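Local coordinates for probable ABC transporter extracellular-binding protein YckB (Bacillus subtilis, PDB 2IEE) that probably serves as the extracellular solute-binding component of a binding-protein-dependent ABC transport system, at residues 162-170 with 187-196. Numbering follows the deposited sequence.
Sequences NEQYLKDVA and ALAAFPDLNI
The ring of F191 meets E163 at its edge: carboxylate oxygen OE2 of E163 lies near the ring plane, 3.7 Å from CE2 of F191, with the two flat groups turned 46° apart. CB of E163 is 3.7 Å from CZ of F191, and its CG is close to CE2. A187 O sits in plane at the edge too, while L166 comes in obliquely, its CD1 3.6 Å from CD1 of F191. With CG anti to its carbonyl carbon (chi1 -51°), F191 swings its ring against helix 162-171 just where helix 181-190 has ended. Were F191 an alanine, a gap would probably open beside CD1 of L166 and the CB–CG part of E163 would lose its ring. L194, which closes the type I turn begun by F191, crosses K167 at about a right angle, its CD2 3.9 Å from CG of K167. NZ of K167 bends back to a salt bridge with OE2 of E163 (3.5 Å), within the same helix. Deeper in, CD2 of L166 touches CD1 of I196 at 3.8 Å, and both side chains rest on I115 of strand 108-116. At the far end CB of A170 packs on CB of N195 (3.8 Å). In this lobe of the two-lobed solute-binding fold, helix 162-171 is thus held to the turn and loop mainly by apolar surfaces; the weak N195 ND2 bond to A170 O adds little, and N195 is probably fixed more by the D119 backbone N-H at its OD1.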
loop_
_atom_site.group_PDB
_atom_site.type_symbol
_atom_site.label_atom_id
_atom_site.label_comp_id
_atom_site.label_asym_id
_atom_site.label_seq_id
_atom_site.Cartn_x
_atom_site.Cartn_y
_atom_site.Cartn_z
ATOM N N ASN A 162 16.685 -3.798 1.321
ATOM C CA ASN A 162 16.021 -3.174 2.458
ATOM C C ASN A 162 16.900 -3.258 3.692
ATOM O O ASN A 162 16.969 -2.317 4.483
ATOM C CB ASN A 162 14.684 -3.867 2.739
ATOM C CG ASN A 162 13.734 -3.797 1.566
ATOM O OD1 ASN A 162 14.073 -4.202 0.453
ATOM N ND2 ASN A 162 12.530 -3.287 1.807
ATOM N N GLU A 163 17.567 -4.392 3.860
ATOM C CA GLU A 163 18.441 -4.588 5.004
ATOM C C GLU A 163 19.596 -3.598 4.962
ATOM O O GLU A 163 20.015 -3.069 5.995
ATOM C CB GLU A 163 18.970 -6.024 5.015
ATOM C CG GLU A 163 20.117 -6.273 5.984
ATOM C CD GLU A 163 20.401 -7.753 6.170
ATOM O OE1 GLU A 163 20.244 -8.516 5.191
ATOM O OE2 GLU A 163 20.786 -8.152 7.292
ATOM N N GLN A 164 20.104 -3.341 3.762
ATOM C CA GLN A 164 21.213 -2.414 3.592
ATOM C C GLN A 164 20.795 -0.996 3.972
ATOM O O GLN A 164 21.495 -0.311 4.716
ATOM C CB GLN A 164 21.705 -2.445 2.143
ATOM C CG GLN A 164 22.978 -1.661 1.925
ATOM C CD GLN A 164 24.093 -2.117 2.846
ATOM O OE1 GLN A 164 24.527 -3.268 2.791
ATOM N NE2 GLN A 164 24.559 -1.215 3.704
ATOM N N TYR A 165 19.651 -0.561 3.459
ATOM C CA TYR A 165 19.144 0.769 3.763
ATOM C C TYR A 165 19.020 0.965 5.272
ATOM O O TYR A 165 19.458 1.972 5.819
ATOM C CB TYR A 165 17.767 0.978 3.131
ATOM C CG TYR A 165 17.769 1.224 1.640
ATOM C CD1 TYR A 165 18.350 2.368 1.104
ATOM C CD2 TYR A 165 17.135 0.343 0.769
ATOM C CE1 TYR A 165 18.295 2.632 -0.262
ATOM C CE2 TYR A 165 17.075 0.595 -0.601
ATOM C CZ TYR A 165 17.654 1.745 -1.106
ATOM O OH TYR A 165 17.566 2.018 -2.448
ATOM N N LEU A 166 18.424 -0.012 5.940
ATOM C CA LEU A 166 18.213 0.065 7.379
ATOM C C LEU A 166 19.512 0.100 8.188
ATOM O O LEU A 166 19.629 0.874 9.138
ATOM C CB LEU A 166 17.332 -1.106 7.829
ATOM C CG LEU A 166 15.947 -1.161 7.163
ATOM C CD1 LEU A 166 15.295 -2.508 7.451
ATOM C CD2 LEU A 166 15.066 -0.017 7.677
ATOM N N LYS A 167 20.487 -0.724 7.813
ATOM C CA LYS A 167 21.756 -0.753 8.538
ATOM C C LYS A 167 22.543 0.543 8.409
ATOM O O LYS A 167 23.248 0.936 9.337
ATOM C CB LYS A 167 22.627 -1.924 8.071
ATOM C CG LYS A 167 22.051 -3.279 8.418
ATOM C CD LYS A 167 23.074 -4.385 8.233
ATOM C CE LYS A 167 22.445 -5.752 8.466
ATOM N NZ LYS A 167 21.776 -5.851 9.799
ATOM N N ASP A 168 22.426 1.205 7.262
ATOM C CA ASP A 168 23.131 2.461 7.046
ATOM C C ASP A 168 22.553 3.544 7.944
ATOM O O ASP A 168 23.247 4.488 8.326
ATOM C CB ASP A 168 23.046 2.882 5.572
ATOM C CG ASP A 168 23.801 1.935 4.653
ATOM O OD1 ASP A 168 24.835 1.380 5.088
ATOM O OD2 ASP A 168 23.367 1.749 3.499
ATOM N N VAL A 169 21.271 3.419 8.268
ATOM C CA VAL A 169 20.649 4.383 9.161
ATOM C C VAL A 169 21.230 4.097 10.542
ATOM O O VAL A 169 21.738 4.997 11.218
ATOM C CB VAL A 169 19.124 4.208 9.236
ATOM C CG1 VAL A 169 18.565 5.062 10.378
ATOM C CG2 VAL A 169 18.486 4.610 7.923
ATOM N N ALA A 170 21.159 2.830 10.937
ATOM C CA ALA A 170 21.671 2.383 12.231
ATOM C C ALA A 170 23.147 2.729 12.387
ATOM O O ALA A 170 23.589 3.126 13.457
ATOM C CB ALA A 170 21.479 0.873 12.375
ATOM N N ALA A 187 9.600 -3.384 8.768
ATOM C CA ALA A 187 11.052 -3.238 8.775
ATOM C C ALA A 187 11.566 -3.471 10.191
ATOM O O ALA A 187 12.514 -4.229 10.402
ATOM C CB ALA A 187 11.444 -1.845 8.297
ATOM N N LEU A 188 10.935 -2.808 11.155
ATOM C CA LEU A 188 11.304 -2.938 12.564
ATOM C C LEU A 188 11.103 -4.373 13.048
ATOM O O LEU A 188 11.957 -4.930 13.740
ATOM C CB LEU A 188 10.461 -1.989 13.424
ATOM C CG LEU A 188 10.910 -0.535 13.608
ATOM C CD1 LEU A 188 11.388 0.058 12.307
ATOM C CD2 LEU A 188 9.747 0.265 14.160
ATOM N N ALA A 189 9.976 -4.973 12.675
ATOM C CA ALA A 189 9.681 -6.340 13.084
ATOM C C ALA A 189 10.710 -7.317 12.533
ATOM O O ALA A 189 11.038 -8.308 13.181
ATOM C CB ALA A 189 8.289 -6.741 12.621
ATOM N N ALA A 190 11.224 -7.031 11.344
ATOM C CA ALA A 190 12.204 -7.911 10.720
ATOM C C ALA A 190 13.583 -7.803 11.367
ATOM O O ALA A 190 14.282 -8.808 11.519
ATOM C CB ALA A 190 12.296 -7.615 9.237
ATOM N N PHE A 191 13.971 -6.592 11.755
ATOM C CA PHE A 191 15.275 -6.381 12.381
ATOM C C PHE A 191 15.116 -5.690 13.731
ATOM O O PHE A 191 15.544 -4.548 13.904
ATOM C CB PHE A 191 16.157 -5.527 11.470
ATOM C CG PHE A 191 16.239 -6.035 10.059
ATOM C CD1 PHE A 191 15.255 -5.712 9.129
ATOM C CD2 PHE A 191 17.298 -6.847 9.661
ATOM C CE1 PHE A 191 15.323 -6.190 7.819
ATOM C CE2 PHE A 191 17.380 -7.331 8.357
ATOM C CZ PHE A 191 16.391 -7.002 7.434
ATOM N N PRO A 192 14.527 -6.393 14.713
ATOM C CA PRO A 192 14.287 -5.873 16.064
ATOM C C PRO A 192 15.520 -5.524 16.898
ATOM O O PRO A 192 15.404 -4.883 17.945
ATOM C CB PRO A 192 13.448 -6.975 16.705
ATOM C CG PRO A 192 14.021 -8.219 16.084
ATOM C CD PRO A 192 14.170 -7.825 14.630
ATOM N N ASP A 193 16.696 -5.920 16.427
ATOM C CA ASP A 193 17.938 -5.660 17.150
ATOM C C ASP A 193 18.748 -4.510 16.555
ATOM O O ASP A 193 19.751 -4.090 17.132
ATOM C CB ASP A 193 18.794 -6.922 17.140
ATOM C CG ASP A 193 19.164 -7.354 15.731
ATOM O OD1 ASP A 193 18.284 -7.289 14.841
ATOM O OD2 ASP A 193 20.325 -7.762 15.520
ATOM N N LEU A 194 18.311 -4.010 15.405
ATOM C CA LEU A 194 19.010 -2.932 14.712
ATOM C C LEU A 194 18.714 -1.582 15.353
ATOM O O LEU A 194 17.648 -1.388 15.940
ATOM C CB LEU A 194 18.587 -2.928 13.242
ATOM C CG LEU A 194 19.641 -2.704 12.160
ATOM C CD1 LEU A 194 20.885 -3.563 12.425
ATOM C CD2 LEU A 194 19.032 -3.049 10.813
ATOM N N ASN A 195 19.656 -0.650 15.249
ATOM C CA ASN A 195 19.460 0.673 15.830
ATOM C C ASN A 195 18.590 1.549 14.938
ATOM O O ASN A 195 19.055 2.539 14.380
ATOM C CB ASN A 195 20.803 1.358 16.088
ATOM C CG ASN A 195 20.639 2.778 16.611
ATOM O OD1 ASN A 195 19.737 3.065 17.397
ATOM N ND2 ASN A 195 21.522 3.669 16.184
ATOM N N ILE A 196 17.325 1.164 14.806
ATOM C CA ILE A 196 16.362 1.901 14.002
ATOM C C ILE A 196 15.005 1.864 14.693
ATOM O O ILE A 196 14.733 0.993 15.519
ATOM C CB ILE A 196 16.173 1.282 12.591
ATOM C CG1 ILE A 196 15.590 -0.128 12.720
ATOM C CG2 ILE A 196 17.495 1.267 11.839
ATOM C CD1 ILE A 196 15.239 -0.781 11.390
#